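Local atomic coordinates of AGR_C_1268p (Agrobacterium tumefaciens str. C58, PDB entry 2GHS), a protein that probably acts as a metal-dependent gluconolactonase of the SMP-30/regucalcin family, hydrolysing sugar lactones with the help of one bound divalent cation. Residues 146-151 with 161-166; 135-140 with 178-183; 40-45 with 306-311; 272-277 with 287-292; 204-209 with 217-222. All blocks are in the same frame, centred on the assembly; numbering follows the deposited sequence.

Contacts 1 and 4 are buried pairings of neighbouring antiparallel strands, about 20 Å apart between centres on opposite sides of the chain's middle. Contact 2, also buried, is not a strand pairing: Asn-137 and Asp-138 reach 178-183 with their side chains at the predicted substrate and metal sites, and its strands share a sheet with those of contacts 1 and 5. Contacts 3 and 4 share another sheet, joined by Ser-290 OG to Leu-308 O at 2.7 Å. Contact 3 is partly buried and contact 5 lies at the surface. Chemistry follows place: side-chain amides with charged groups mark contact 2, threonine hydroxyls contact 4, mainly apolar and aromatic groups contact 1, charged side chains contacts 3 and 5.

Contact 1: residues 146-151 with 161-166; sequences ALWIGT and GSIYHV
Leu-147 and Val-166, and likewise Ile-149 and Tyr-164, are hydrogen-bonded pairs of two antiparallel strands whose short axes run at 160°. Each pair exchanges two backbone N-H...O hydrogen bonds; the straightest, Tyr-164 N to Ile-149 O, has an angle of 179° at the hydrogen over 2.8 Å. Thr-151 N continues the series to Ser-162 O.

Apolar contacts form on both faces. On the face of Leu-147, Ile-149, Tyr-164 and Val-166, the CG2 methyls of Ile-149 and Val-166 lie side by side at 4.0 Å. On the other face, Trp-148 brings CE3 to 4.0 Å from Ile-163 CG2.

Among the aromatic and polar groups, the Trp-148 and His-165 rings meet rim to rim, with NE1 of Trp-148 3.9 Å from CD2 of His-165 in the plane of the imidazole. They do not bond each other: Trp-148 NE1 goes to Gly-213 O and His-165 NE2 to Thr-212 O. Thr-151 OG1 approaches the Tyr-164 ring at its edge, 3.8 Å from CE1, and both hydroxyls bond OE2 of Glu-128, a residue of the potassium site. The hairpin of this propeller-type fold therefore fastens a neighbouring loop on one face and, through the hydroxyls of Thr-151 and Tyr-164, probably helps orient a potassium-binding carboxylate on the other.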
# COMPACT_ATOMS: atom_id res chain seq x y z
N ALA A 146 -5.57 14.16 4.33
CA ALA A 146 -6.52 13.10 4.69
C ALA A 146 -6.04 11.74 4.19
O ALA A 146 -5.39 11.62 3.13
CB ALA A 146 -7.86 13.40 4.08
N LEU A 147 -6.34 10.72 4.99
CA LEU A 147 -5.98 9.32 4.68
C LEU A 147 -7.19 8.67 4.01
O LEU A 147 -8.32 8.88 4.45
CB LEU A 147 -5.69 8.58 6.00
CG LEU A 147 -5.46 7.06 5.91
CD1 LEU A 147 -4.13 6.76 5.21
CD2 LEU A 147 -5.47 6.40 7.35
N TRP A 148 -6.95 7.84 3.00
CA TRP A 148 -7.92 6.86 2.56
C TRP A 148 -7.42 5.50 3.10
O TRP A 148 -6.26 5.12 2.89
CB TRP A 148 -8.04 6.79 1.04
CG TRP A 148 -8.84 7.84 0.37
CD1 TRP A 148 -9.01 9.16 0.75
CD2 TRP A 148 -9.51 7.72 -0.88
NE1 TRP A 148 -9.78 9.82 -0.16
CE2 TRP A 148 -10.09 8.97 -1.17
CE3 TRP A 148 -9.69 6.66 -1.78
CZ2 TRP A 148 -10.84 9.19 -2.32
CZ3 TRP A 148 -10.43 6.90 -2.92
CH2 TRP A 148 -11.01 8.14 -3.17
N ILE A 149 -8.32 4.75 3.71
CA ILE A 149 -7.97 3.47 4.26
C ILE A 149 -9.08 2.45 4.01
O ILE A 149 -10.26 2.73 4.25
CB ILE A 149 -7.65 3.62 5.78
CG1 ILE A 149 -7.27 2.27 6.41
CG2 ILE A 149 -8.80 4.22 6.54
CD1 ILE A 149 -5.96 1.73 5.92
N GLY A 150 -8.66 1.28 3.54
CA GLY A 150 -9.52 0.14 3.31
C GLY A 150 -9.61 -0.82 4.47
O GLY A 150 -8.64 -1.02 5.23
N THR A 151 -10.77 -1.46 4.59
CA THR A 151 -10.94 -2.54 5.55
C THR A 151 -11.52 -3.76 4.82
O THR A 151 -12.02 -3.63 3.67
CB THR A 151 -11.88 -2.18 6.67
OG1 THR A 151 -13.18 -1.95 6.11
CG2 THR A 151 -11.37 -0.98 7.46
N GLY A 161 -15.96 -5.41 3.31
CA GLY A 161 -15.06 -4.25 3.45
C GLY A 161 -15.60 -2.93 2.92
O GLY A 161 -16.64 -2.86 2.28
N SER A 162 -14.85 -1.88 3.23
CA SER A 162 -15.16 -0.50 2.89
C SER A 162 -13.87 0.30 2.70
O SER A 162 -12.78 -0.16 3.06
CB SER A 162 -15.93 0.14 4.03
OG SER A 162 -17.12 -0.60 4.30
N ILE A 163 -14.02 1.50 2.15
CA ILE A 163 -12.96 2.50 2.08
C ILE A 163 -13.47 3.72 2.82
O ILE A 163 -14.59 4.21 2.57
CB ILE A 163 -12.53 2.85 0.66
CG1 ILE A 163 -11.86 1.61 0.07
CG2 ILE A 163 -11.57 4.03 0.64
CD1 ILE A 163 -11.48 1.73 -1.41
N TYR A 164 -12.64 4.15 3.76
CA TYR A 164 -12.90 5.35 4.58
C TYR A 164 -11.92 6.48 4.32
O TYR A 164 -10.77 6.24 3.96
CB TYR A 164 -12.79 5.01 6.07
CG TYR A 164 -13.74 3.92 6.55
CD1 TYR A 164 -13.39 2.59 6.45
CD2 TYR A 164 -14.96 4.22 7.10
CE1 TYR A 164 -14.23 1.59 6.91
CE2 TYR A 164 -15.81 3.23 7.55
CZ TYR A 164 -15.43 1.91 7.46
OH TYR A 164 -16.30 0.92 7.92
N HIS A 165 -12.40 7.70 4.58
CA HIS A 165 -11.63 8.93 4.56
C HIS A 165 -11.46 9.36 5.99
O HIS A 165 -12.45 9.35 6.75
CB HIS A 165 -12.47 9.93 3.78
CG HIS A 165 -11.95 11.33 3.73
ND1 HIS A 165 -12.20 12.26 4.72
CD2 HIS A 165 -11.32 12.00 2.74
CE1 HIS A 165 -11.71 13.43 4.35
NE2 HIS A 165 -11.16 13.30 3.15
N VAL A 166 -10.23 9.70 6.36
CA VAL A 166 -9.92 10.15 7.73
C VAL A 166 -9.22 11.51 7.65
O VAL A 166 -8.18 11.64 7.03
CB VAL A 166 -9.04 9.16 8.46
CG1 VAL A 166 -8.97 9.56 9.92
CG2 VAL A 166 -9.59 7.71 8.31

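Contact 2: residues 135-140 with 178-183; sequences RSNDGR and ISIPNS. With EDO (1,2-ethanediol), chain D.
Asn-137 ND2 reaches across to the carbonyl O of Pro-181 at 2.9 Å, the only direct hydrogen bond between the two segments. It is nearly collinear with the C=O bond, at a C=O...N angle of 169°, and Pro-181 O lies in the amide plane of Asn-137. CG of Asn-137 lies anti to the backbone N (chi1 -162°), on the side of 178-183.

A bound 1,2-ethanediol, probably from the crystallisation liquor, occupies the same first shell. Its O2 accepts from ND2 of both Asn-137 and Asn-182, at 3.0 Å each. Its O1 donates to Asn-137 OD1 at 2.8 Å and accepts an almost straight bond (175°) from Arg-135 NH2, in the guanidinium plane. OE2 of Glu-52, a predicted metal ligand, also bonds the diol.

Further out, Arg-135 NH1 holds the Asn-137 amide by bonding OD1 at 3.0 Å, and is itself tied to Ser-136 O. Asp-138 crosses Asn-182 at about a right angle, its CB 3.5 Å from Asn-182 OD1, while its OD2 is bonded by Ile-184 N. Thr-198 OG1 is a second partner of Asn-182 ND2.

Arg-135 and Asn-137 are predicted substrate ligands, and Asn-182 a predicted ligand of the divalent cation, close to Asp-233, the predicted proton donor/acceptor. With OD1 receiving from arginine and ND2 donating to a carbonyl, the orientation of the Asn-137 amide is fixed, and the diol hydroxyls suggest how the pocket could receive a hydroxylated ligand, consistent with a sugar-lactone substrate.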
# COMPACT_ATOMS: atom_id res chain seq x y z
N ARG A 135 -10.39 -6.61 9.38
CA ARG A 135 -9.08 -5.98 9.59
C ARG A 135 -8.90 -4.84 8.58
O ARG A 135 -9.67 -4.73 7.61
CB ARG A 135 -7.95 -7.01 9.47
CG ARG A 135 -7.76 -7.67 8.09
CD ARG A 135 -6.42 -8.33 8.11
NE ARG A 135 -6.08 -9.02 6.88
CZ ARG A 135 -5.52 -8.48 5.80
NH1 ARG A 135 -5.26 -7.18 5.70
NH2 ARG A 135 -5.24 -9.28 4.76
N SER A 136 -7.93 -3.99 8.84
CA SER A 136 -7.55 -2.98 7.85
C SER A 136 -6.67 -3.57 6.77
O SER A 136 -5.99 -4.56 6.98
CB SER A 136 -6.87 -1.73 8.47
OG SER A 136 -5.68 -2.09 9.17
N ASN A 137 -6.65 -2.92 5.62
CA ASN A 137 -5.80 -3.36 4.52
C ASN A 137 -5.08 -2.13 3.93
O ASN A 137 -4.51 -1.31 4.65
CB ASN A 137 -6.63 -4.20 3.50
CG ASN A 137 -5.74 -5.06 2.60
OD1 ASN A 137 -4.87 -5.75 3.11
ND2 ASN A 137 -5.96 -5.03 1.25
N ASP A 138 -5.14 -2.00 2.63
CA ASP A 138 -4.43 -0.97 1.86
C ASP A 138 -4.86 0.44 2.29
O ASP A 138 -6.04 0.70 2.53
CB ASP A 138 -4.84 -1.17 0.42
CG ASP A 138 -4.13 -0.23 -0.53
OD1 ASP A 138 -2.87 -0.08 -0.43
OD2 ASP A 138 -4.83 0.34 -1.40
N GLY A 139 -3.94 1.37 2.34
CA GLY A 139 -4.33 2.76 2.58
C GLY A 139 -3.30 3.67 1.97
O GLY A 139 -2.18 3.24 1.66
N ARG A 140 -3.66 4.93 1.72
CA ARG A 140 -2.69 5.90 1.20
C ARG A 140 -3.13 7.32 1.54
O ARG A 140 -4.32 7.59 1.59
CB ARG A 140 -2.50 5.74 -0.32
CG ARG A 140 -1.20 6.44 -0.81
CD ARG A 140 -0.75 6.05 -2.17
NE ARG A 140 -0.58 4.61 -2.28
CZ ARG A 140 0.46 3.96 -1.79
NH1 ARG A 140 1.42 4.63 -1.20
NH2 ARG A 140 0.53 2.64 -1.88
N ILE A 178 -17.02 -3.80 -0.57
CA ILE A 178 -15.76 -4.18 -1.23
C ILE A 178 -15.18 -5.39 -0.51
O ILE A 178 -15.02 -5.38 0.72
CB ILE A 178 -14.73 -3.01 -1.20
CG1 ILE A 178 -15.24 -1.84 -2.03
CG2 ILE A 178 -13.30 -3.47 -1.68
CD1 ILE A 178 -14.52 -0.53 -1.72
N SER A 179 -14.79 -6.42 -1.25
CA SER A 179 -14.25 -7.61 -0.60
C SER A 179 -12.79 -7.43 -0.16
O SER A 179 -12.44 -7.83 0.95
CB SER A 179 -14.38 -8.82 -1.53
OG SER A 179 -15.77 -9.10 -1.83
N ILE A 180 -11.95 -6.90 -1.06
CA ILE A 180 -10.54 -6.65 -0.78
C ILE A 180 -10.17 -5.30 -1.37
O ILE A 180 -9.86 -5.19 -2.58
CB ILE A 180 -9.58 -7.73 -1.33
CG1 ILE A 180 -10.00 -9.14 -0.84
CG2 ILE A 180 -8.12 -7.40 -0.94
CD1 ILE A 180 -9.33 -10.24 -1.62
N PRO A 181 -10.20 -4.26 -0.54
CA PRO A 181 -9.83 -2.94 -1.07
C PRO A 181 -8.36 -2.85 -1.35
O PRO A 181 -7.53 -3.38 -0.61
CB PRO A 181 -10.26 -1.97 0.03
CG PRO A 181 -10.27 -2.76 1.24
CD PRO A 181 -10.54 -4.18 0.91
N ASN A 182 -8.01 -2.23 -2.47
CA ASN A 182 -6.60 -2.13 -2.85
C ASN A 182 -6.39 -1.05 -3.87
O ASN A 182 -7.32 -0.30 -4.20
CB ASN A 182 -6.14 -3.52 -3.37
CG ASN A 182 -5.10 -4.19 -2.48
OD1 ASN A 182 -4.16 -3.54 -2.03
ND2 ASN A 182 -5.22 -5.54 -2.34
N SER A 183 -5.15 -0.94 -4.36
CA SER A 183 -4.76 0.04 -5.38
C SER A 183 -5.11 1.46 -5.11
O SER A 183 -5.32 2.23 -6.04
CB SER A 183 -5.30 -0.39 -6.75
OG SER A 183 -4.74 0.38 -7.83
C1 EDO D . -4.69 -8.71 1.07
O1 EDO D . -4.05 -8.32 2.29
C2 EDO D . -3.83 -8.16 -0.08
O2 EDO D . -3.76 -6.71 -0.03

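Contact 3: residues 40-45 with 306-311; sequences GRVLDE and HGLTFE
Arg-41 and Glu-311 form an antiparallel hydrogen-bonded pair, Glu-311 N meeting Arg-41 O at 2.8 Å, and beyond Val-42 the register slips by one residue in a beta bulge where Leu-43 N and, weakly, Asp-44 N both point to Thr-309 O.

The Arg-41 and Glu-311 side chains lie alongside each other and point the same way, joined by a salt bridge from NE to OE2 at 3.3 Å. NE sits above the carboxylate plane, 56° out of it, with guanidinium and carboxylate turned 82° apart. Leu-43 CD2 lies over the centre of one guanidinium face, 3.9 Å above it, and also reaches Glu-311 OE1. On the other side of the sheet, Val-42 splits its methyls between Leu-308 and Phe-310: CG1 stands 4.0 Å from Leu-308 CD2, and CG2 lies 4.1 Å from Phe-310 CD1. A water bridges Asp-44 OD2, to which it donates, and Thr-309 OG1, from which it accepts at 2.7 Å; OD2 also has a salt bridge to Lys-83.

Strand 41-44 edges a four-stranded antiparallel sheet, followed in order by 309-311, 285-290 and 273-279. A blade built from an N-terminal strand and strands from late in the chain is the closure seen in many beta-propellers.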
# COMPACT_ATOMS: atom_id res chain seq x y z
N GLY A 40 16.98 -5.77 -10.41
CA GLY A 40 17.15 -4.97 -9.20
C GLY A 40 17.87 -5.72 -8.10
O GLY A 40 18.75 -6.57 -8.33
N ARG A 41 17.52 -5.39 -6.87
CA ARG A 41 18.18 -5.99 -5.74
C ARG A 41 17.21 -6.27 -4.62
O ARG A 41 16.07 -5.77 -4.64
CB ARG A 41 19.26 -5.07 -5.25
CG ARG A 41 18.83 -3.76 -4.72
CD ARG A 41 20.10 -2.97 -4.40
NE ARG A 41 19.83 -1.58 -4.08
CZ ARG A 41 20.12 -0.97 -2.93
NH1 ARG A 41 20.72 -1.61 -1.93
NH2 ARG A 41 19.79 0.31 -2.78
N VAL A 42 17.66 -7.13 -3.71
CA VAL A 42 16.95 -7.44 -2.47
C VAL A 42 17.31 -6.41 -1.43
O VAL A 42 18.46 -6.28 -1.07
CB VAL A 42 17.26 -8.87 -1.96
CG1 VAL A 42 16.54 -9.17 -0.65
CG2 VAL A 42 16.92 -9.91 -3.03
N LEU A 43 16.30 -5.72 -0.92
CA LEU A 43 16.48 -4.73 0.15
C LEU A 43 16.48 -5.37 1.53
O LEU A 43 17.16 -4.86 2.43
CB LEU A 43 15.40 -3.67 0.10
CG LEU A 43 15.45 -2.71 -1.08
CD1 LEU A 43 14.29 -1.74 -1.01
CD2 LEU A 43 16.77 -1.99 -1.11
N ASP A 44 15.70 -6.42 1.70
CA ASP A 44 15.63 -7.13 2.95
C ASP A 44 15.43 -8.61 2.64
O ASP A 44 14.47 -8.98 1.98
CB ASP A 44 14.49 -6.56 3.83
CG ASP A 44 14.34 -7.27 5.18
OD1 ASP A 44 15.28 -7.93 5.65
OD2 ASP A 44 13.25 -7.18 5.77
N GLU A 45 16.35 -9.41 3.14
CA GLU A 45 16.33 -10.86 2.96
C GLU A 45 15.38 -11.59 3.88
O GLU A 45 15.14 -12.78 3.70
CB GLU A 45 17.75 -11.41 3.11
CG GLU A 45 18.77 -10.83 2.11
CD GLU A 45 18.77 -11.49 0.72
OE1 GLU A 45 17.97 -12.44 0.50
OE2 GLU A 45 19.59 -11.05 -0.16
N HIS A 306 10.19 -15.77 -2.29
CA HIS A 306 8.83 -15.39 -1.92
C HIS A 306 8.89 -14.64 -0.62
O HIS A 306 9.52 -15.10 0.34
CB HIS A 306 7.94 -16.61 -1.67
CG HIS A 306 7.46 -17.31 -2.91
ND1 HIS A 306 6.71 -16.69 -3.89
CD2 HIS A 306 7.57 -18.61 -3.29
CE1 HIS A 306 6.38 -17.57 -4.81
NE2 HIS A 306 6.90 -18.74 -4.48
N GLY A 307 8.22 -13.51 -0.55
CA GLY A 307 8.09 -12.75 0.71
C GLY A 307 9.16 -11.69 0.96
O GLY A 307 9.02 -10.85 1.87
N LEU A 308 10.20 -11.69 0.15
CA LEU A 308 11.27 -10.71 0.29
C LEU A 308 10.80 -9.33 -0.21
O LEU A 308 9.78 -9.19 -0.86
CB LEU A 308 12.51 -11.20 -0.48
CG LEU A 308 13.43 -12.18 0.25
CD1 LEU A 308 12.67 -13.28 0.92
CD2 LEU A 308 14.59 -12.71 -0.68
N THR A 309 11.58 -8.30 0.15
CA THR A 309 11.32 -6.92 -0.23
C THR A 309 12.43 -6.52 -1.18
O THR A 309 13.63 -6.70 -0.89
CB THR A 309 11.29 -6.04 1.04
OG1 THR A 309 10.26 -6.52 1.94
CG2 THR A 309 11.05 -4.60 0.75
N PHE A 310 12.02 -6.02 -2.34
CA PHE A 310 12.92 -5.74 -3.46
C PHE A 310 12.98 -4.27 -3.84
O PHE A 310 12.14 -3.49 -3.45
CB PHE A 310 12.44 -6.51 -4.70
CG PHE A 310 12.18 -7.96 -4.45
CD1 PHE A 310 13.23 -8.89 -4.46
CD2 PHE A 310 10.88 -8.43 -4.20
CE1 PHE A 310 12.97 -10.25 -4.15
CE2 PHE A 310 10.64 -9.79 -3.93
CZ PHE A 310 11.67 -10.68 -3.88
N GLU A 311 13.97 -3.91 -4.62
CA GLU A 311 14.01 -2.64 -5.36
C GLU A 311 14.18 -2.96 -6.83
O GLU A 311 15.05 -3.74 -7.22
CB GLU A 311 15.19 -1.81 -4.87
CG GLU A 311 15.31 -0.42 -5.42
CD GLU A 311 16.62 0.19 -4.96
OE1 GLU A 311 16.72 0.66 -3.83
OE2 GLU A 311 17.62 0.16 -5.72
O HOH W 1 11.31 -8.17 3.86

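Contact 4: residues 272-277 with 287-292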
# COMPACT_ATOMS: atom_id res chain seq x y z
N GLN A 272 3.90 -13.40 -5.10
CA GLN A 272 2.75 -12.80 -4.41
C GLN A 272 3.07 -11.34 -4.09
O GLN A 272 3.27 -10.95 -2.93
CB GLN A 272 2.36 -13.60 -3.19
CG GLN A 272 2.01 -15.00 -3.55
CD GLN A 272 1.29 -15.77 -2.52
OE1 GLN A 272 0.40 -16.54 -2.86
NE2 GLN A 272 1.69 -15.63 -1.26
N THR A 273 3.10 -10.55 -5.17
CA THR A 273 3.55 -9.17 -5.13
C THR A 273 2.45 -8.35 -4.46
O THR A 273 1.26 -8.45 -4.86
CB THR A 273 3.76 -8.63 -6.54
OG1 THR A 273 4.15 -9.66 -7.41
CG2 THR A 273 4.80 -7.51 -6.55
N THR A 274 2.79 -7.53 -3.47
CA THR A 274 1.73 -6.83 -2.74
C THR A 274 1.65 -5.31 -2.90
O THR A 274 0.57 -4.79 -3.01
CB THR A 274 1.80 -7.12 -1.24
OG1 THR A 274 3.11 -6.88 -0.77
CG2 THR A 274 1.42 -8.56 -0.97
N CYS A 275 2.77 -4.61 -2.96
CA CYS A 275 2.71 -3.14 -2.96
C CYS A 275 4.03 -2.49 -3.35
O CYS A 275 5.08 -2.94 -2.90
CB CYS A 275 2.27 -2.59 -1.60
SG CYS A 275 1.67 -0.88 -1.65
N PRO A 276 3.97 -1.45 -4.20
CA PRO A 276 5.16 -0.61 -4.43
C PRO A 276 5.26 0.62 -3.52
O PRO A 276 4.28 1.08 -2.93
CB PRO A 276 4.98 -0.20 -5.88
CG PRO A 276 3.53 -0.23 -6.12
CD PRO A 276 2.85 -1.00 -5.04
N ALA A 277 6.44 1.22 -3.47
CA ALA A 277 6.65 2.49 -2.76
C ALA A 277 7.81 3.25 -3.42
O ALA A 277 8.78 2.63 -3.78
CB ALA A 277 6.92 2.26 -1.29
N LEU A 287 10.57 0.46 -4.44
CA LEU A 287 10.53 -0.70 -3.51
C LEU A 287 9.26 -1.52 -3.76
O LEU A 287 8.22 -0.93 -4.07
CB LEU A 287 10.59 -0.17 -2.06
CG LEU A 287 10.47 -1.15 -0.88
CD1 LEU A 287 11.10 -0.52 0.33
CD2 LEU A 287 9.03 -1.50 -0.57
N VAL A 288 9.33 -2.85 -3.61
CA VAL A 288 8.20 -3.75 -3.85
C VAL A 288 8.20 -4.82 -2.77
O VAL A 288 9.21 -5.50 -2.59
CB VAL A 288 8.32 -4.45 -5.23
CG1 VAL A 288 7.12 -5.27 -5.48
CG2 VAL A 288 8.54 -3.41 -6.34
N THR A 289 7.12 -4.89 -1.99
CA THR A 289 6.89 -5.93 -1.01
C THR A 289 6.22 -7.14 -1.64
O THR A 289 5.56 -7.07 -2.70
CB THR A 289 6.03 -5.46 0.17
OG1 THR A 289 4.87 -4.78 -0.30
CG2 THR A 289 6.83 -4.47 1.02
N SER A 290 6.35 -8.24 -0.93
CA SER A 290 5.72 -9.50 -1.34
C SER A 290 5.31 -10.35 -0.12
O SER A 290 5.52 -9.97 1.03
CB SER A 290 6.61 -10.30 -2.29
OG SER A 290 7.77 -10.81 -1.64
N ALA A 291 4.68 -11.47 -0.40
CA ALA A 291 4.08 -12.31 0.66
C ALA A 291 4.39 -13.79 0.46
O ALA A 291 4.59 -14.27 -0.66
CB ALA A 291 2.54 -12.11 0.70
N ARG A 292 4.40 -14.53 1.59
CA ARG A 292 4.42 -15.99 1.61
C ARG A 292 3.06 -16.60 1.97
O ARG A 292 2.89 -17.82 1.97
CB ARG A 292 5.43 -16.50 2.64
CG ARG A 292 6.82 -16.43 2.15
CD ARG A 292 7.83 -17.14 3.06
NE ARG A 292 9.09 -17.12 2.33
CZ ARG A 292 10.21 -17.75 2.66
NH1 ARG A 292 10.27 -18.50 3.76
NH2 ARG A 292 11.26 -17.63 1.88
O HOH W 2 5.90 -14.01 -2.94
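A beta hairpin supplies this contact: strands 273-279 and 285-290 run antiparallel, their short axes at 154° and 4.5 Å apart. Thr-274 N gives a nearly straight bond (177°) to Thr-289 O, although the donor stands above the carbonyl plane. Thr-289 N returns to Cys-275 O at 3.0 Å, and Ala-277 and Leu-287 exchange two backbone hydrogen bonds.

OG1 of Thr-274 and OG1 of Thr-289 are 2.8 Å apart, with their side chains crossing at about a right angle. In Thr-289, OG1 lies between the backbone N and the carbonyl carbon (chi1 49°); it is also near Cys-275 O, leaving open which acceptor takes its proton. Thr-274 OG1 is bonded further to Gly-51 O. This hairpin forms the inner half of a four-stranded propeller blade, next to the strand that carries Glu-52, a predicted metal ligand; the side chains of Cys-275 and Thr-274 touch the Glu-52 side chain.

On the opposite face Thr-273 CG2 presses on Val-288 CG1 at 3.4 Å, closer than two methyls normally pack. Beside Gln-272 and Ala-291, a water accepts from Gln-272 N and donates to Ala-291 O at 2.6 Å. Gln-272 NE2 bonds chiefly to Glu-293 O and only weakly to Ala-291 O.

Contact 5: residues 204-209 with 217-222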
# COMPACT_ATOMS: atom_id res chain seq x y z
N MSE A 204 -11.04 1.56 -10.45
CA MSE A 204 -11.95 2.69 -10.56
C MSE A 204 -11.17 4.00 -10.44
O MSE A 204 -10.16 4.06 -9.77
CB MSE A 204 -12.93 2.63 -9.39
CG MSE A 204 -13.57 1.28 -9.20
SE MSE A 204 -14.57 0.65 -10.74
CE MSE A 204 -16.09 1.86 -10.71
N ARG A 205 -11.69 5.04 -11.09
CA ARG A 205 -11.25 6.40 -10.85
C ARG A 205 -12.40 7.21 -10.28
O ARG A 205 -13.57 6.98 -10.63
CB ARG A 205 -10.71 7.04 -12.14
CG ARG A 205 -11.70 7.24 -13.25
CD ARG A 205 -11.17 8.14 -14.45
NE ARG A 205 -12.20 8.31 -15.48
CZ ARG A 205 -13.25 9.15 -15.43
NH1 ARG A 205 -13.42 9.98 -14.40
NH2 ARG A 205 -14.13 9.16 -16.43
N VAL A 206 -12.05 8.14 -9.40
CA VAL A 206 -13.01 8.93 -8.65
C VAL A 206 -12.60 10.43 -8.72
O VAL A 206 -11.52 10.79 -8.31
CB VAL A 206 -13.02 8.49 -7.14
CG1 VAL A 206 -14.17 9.19 -6.38
CG2 VAL A 206 -13.15 7.02 -7.00
N PRO A 207 -13.48 11.32 -9.21
CA PRO A 207 -13.16 12.73 -9.16
C PRO A 207 -13.25 13.26 -7.75
O PRO A 207 -14.18 12.87 -7.01
CB PRO A 207 -14.22 13.35 -10.10
CG PRO A 207 -15.30 12.44 -10.13
CD PRO A 207 -14.78 11.07 -9.84
N LEU A 208 -12.23 14.03 -7.35
CA LEU A 208 -12.10 14.52 -5.98
C LEU A 208 -11.96 16.01 -5.95
O LEU A 208 -11.53 16.63 -6.91
CB LEU A 208 -10.82 13.96 -5.32
CG LEU A 208 -10.52 12.47 -5.41
CD1 LEU A 208 -9.25 12.12 -4.69
CD2 LEU A 208 -11.71 11.70 -4.87
N ASP A 209 -12.35 16.56 -4.80
CA ASP A 209 -11.98 17.91 -4.33
C ASP A 209 -10.55 17.84 -3.83
O ASP A 209 -10.25 17.17 -2.79
CB ASP A 209 -12.95 18.32 -3.20
CG ASP A 209 -12.72 19.73 -2.66
OD1 ASP A 209 -11.61 20.30 -2.89
OD2 ASP A 209 -13.64 20.24 -1.93
N GLY A 217 -17.82 13.18 -7.33
CA GLY A 217 -18.62 12.44 -8.28
C GLY A 217 -18.50 10.95 -8.05
O GLY A 217 -17.74 10.52 -7.20
N LYS A 218 -19.25 10.16 -8.83
CA LYS A 218 -19.26 8.72 -8.61
C LYS A 218 -18.00 8.11 -9.20
O LYS A 218 -17.34 8.71 -10.04
CB LYS A 218 -20.49 8.06 -9.20
CG LYS A 218 -20.51 8.07 -10.69
CD LYS A 218 -21.66 7.22 -11.27
CE LYS A 218 -21.30 6.74 -12.68
NZ LYS A 218 -21.21 7.88 -13.64
N ALA A 219 -17.70 6.89 -8.76
CA ALA A 219 -16.56 6.13 -9.30
C ALA A 219 -16.91 5.67 -10.70
O ALA A 219 -18.06 5.30 -10.96
CB ALA A 219 -16.25 4.92 -8.42
N GLU A 220 -15.90 5.71 -11.59
CA GLU A 220 -15.98 5.27 -12.98
C GLU A 220 -14.96 4.17 -13.22
O GLU A 220 -13.86 4.22 -12.66
CB GLU A 220 -15.62 6.43 -13.92
CG GLU A 220 -16.36 7.75 -13.62
CD GLU A 220 -17.83 7.73 -13.99
OE1 GLU A 220 -18.23 6.94 -14.89
OE2 GLU A 220 -18.59 8.51 -13.38
N VAL A 221 -15.28 3.19 -14.06
CA VAL A 221 -14.30 2.15 -14.40
C VAL A 221 -13.21 2.74 -15.27
O VAL A 221 -13.48 3.30 -16.33
CB VAL A 221 -14.93 0.97 -15.14
CG1 VAL A 221 -13.88 -0.08 -15.55
CG2 VAL A 221 -16.00 0.29 -14.31
N PHE A 222 -11.97 2.65 -14.81
CA PHE A 222 -10.82 3.18 -15.52
C PHE A 222 -10.03 2.06 -16.23
O PHE A 222 -9.76 2.17 -17.44
CB PHE A 222 -9.95 3.98 -14.54
CG PHE A 222 -8.71 4.60 -15.14
CD1 PHE A 222 -8.76 5.35 -16.31
CD2 PHE A 222 -7.50 4.48 -14.48
CE1 PHE A 222 -7.61 5.94 -16.81
CE2 PHE A 222 -6.34 5.09 -14.98
CZ PHE A 222 -6.39 5.81 -16.15
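Met-204, present as selenomethionine, curls its side chain over the strand of Val-221. The bends at chi2 and chi3 (-59° and -70°) bring CE round to the hollow beside Ala-219, 3.8 Å from its CB, while SE rests 3.9 Å from Val-221 CG2. Val-206 CG2 meets the same Ala-219 methyl from another side at 4.0 Å, so a small residue sits between two larger ones. Further along, the Pro-207 ring abuts the side-chain-less Gly-217, with its CG 3.8 Å from Gly-217 CA, and its CD approaches Lys-218 O.

On the face shared by Arg-205 and Glu-220, Arg-205 is the large projection. Its CG takes the position between the backbone N and carbonyl carbon (chi1 65°), and from there the chain extends to NE. Glu-220 CG lies over one face of the guanidinium, 3.5 Å above its plane and offset toward the rim. Phe-222 crosses Arg-205 at about a right angle, its CB 3.9 Å from Arg-205 CG, and the Phe-222 ring meets that of Tyr-194.

Beneath the side chains, Arg-205 and Glu-220 form the hydrogen-bonded pair, with N to O bonds in both directions.

The Glu-220 carboxylate turns to its own segment, where OE2 receives Lys-218 NZ on its syn lone pair. Arg-205 therefore contributes its flat face and aliphatic stem to the contact, its charge being close to that of Glu-220 but not paired with it. At this outermost strand of the sheet, cohesion comes from backbone bonds and packed carbon, with the salt bridge confined to one segment.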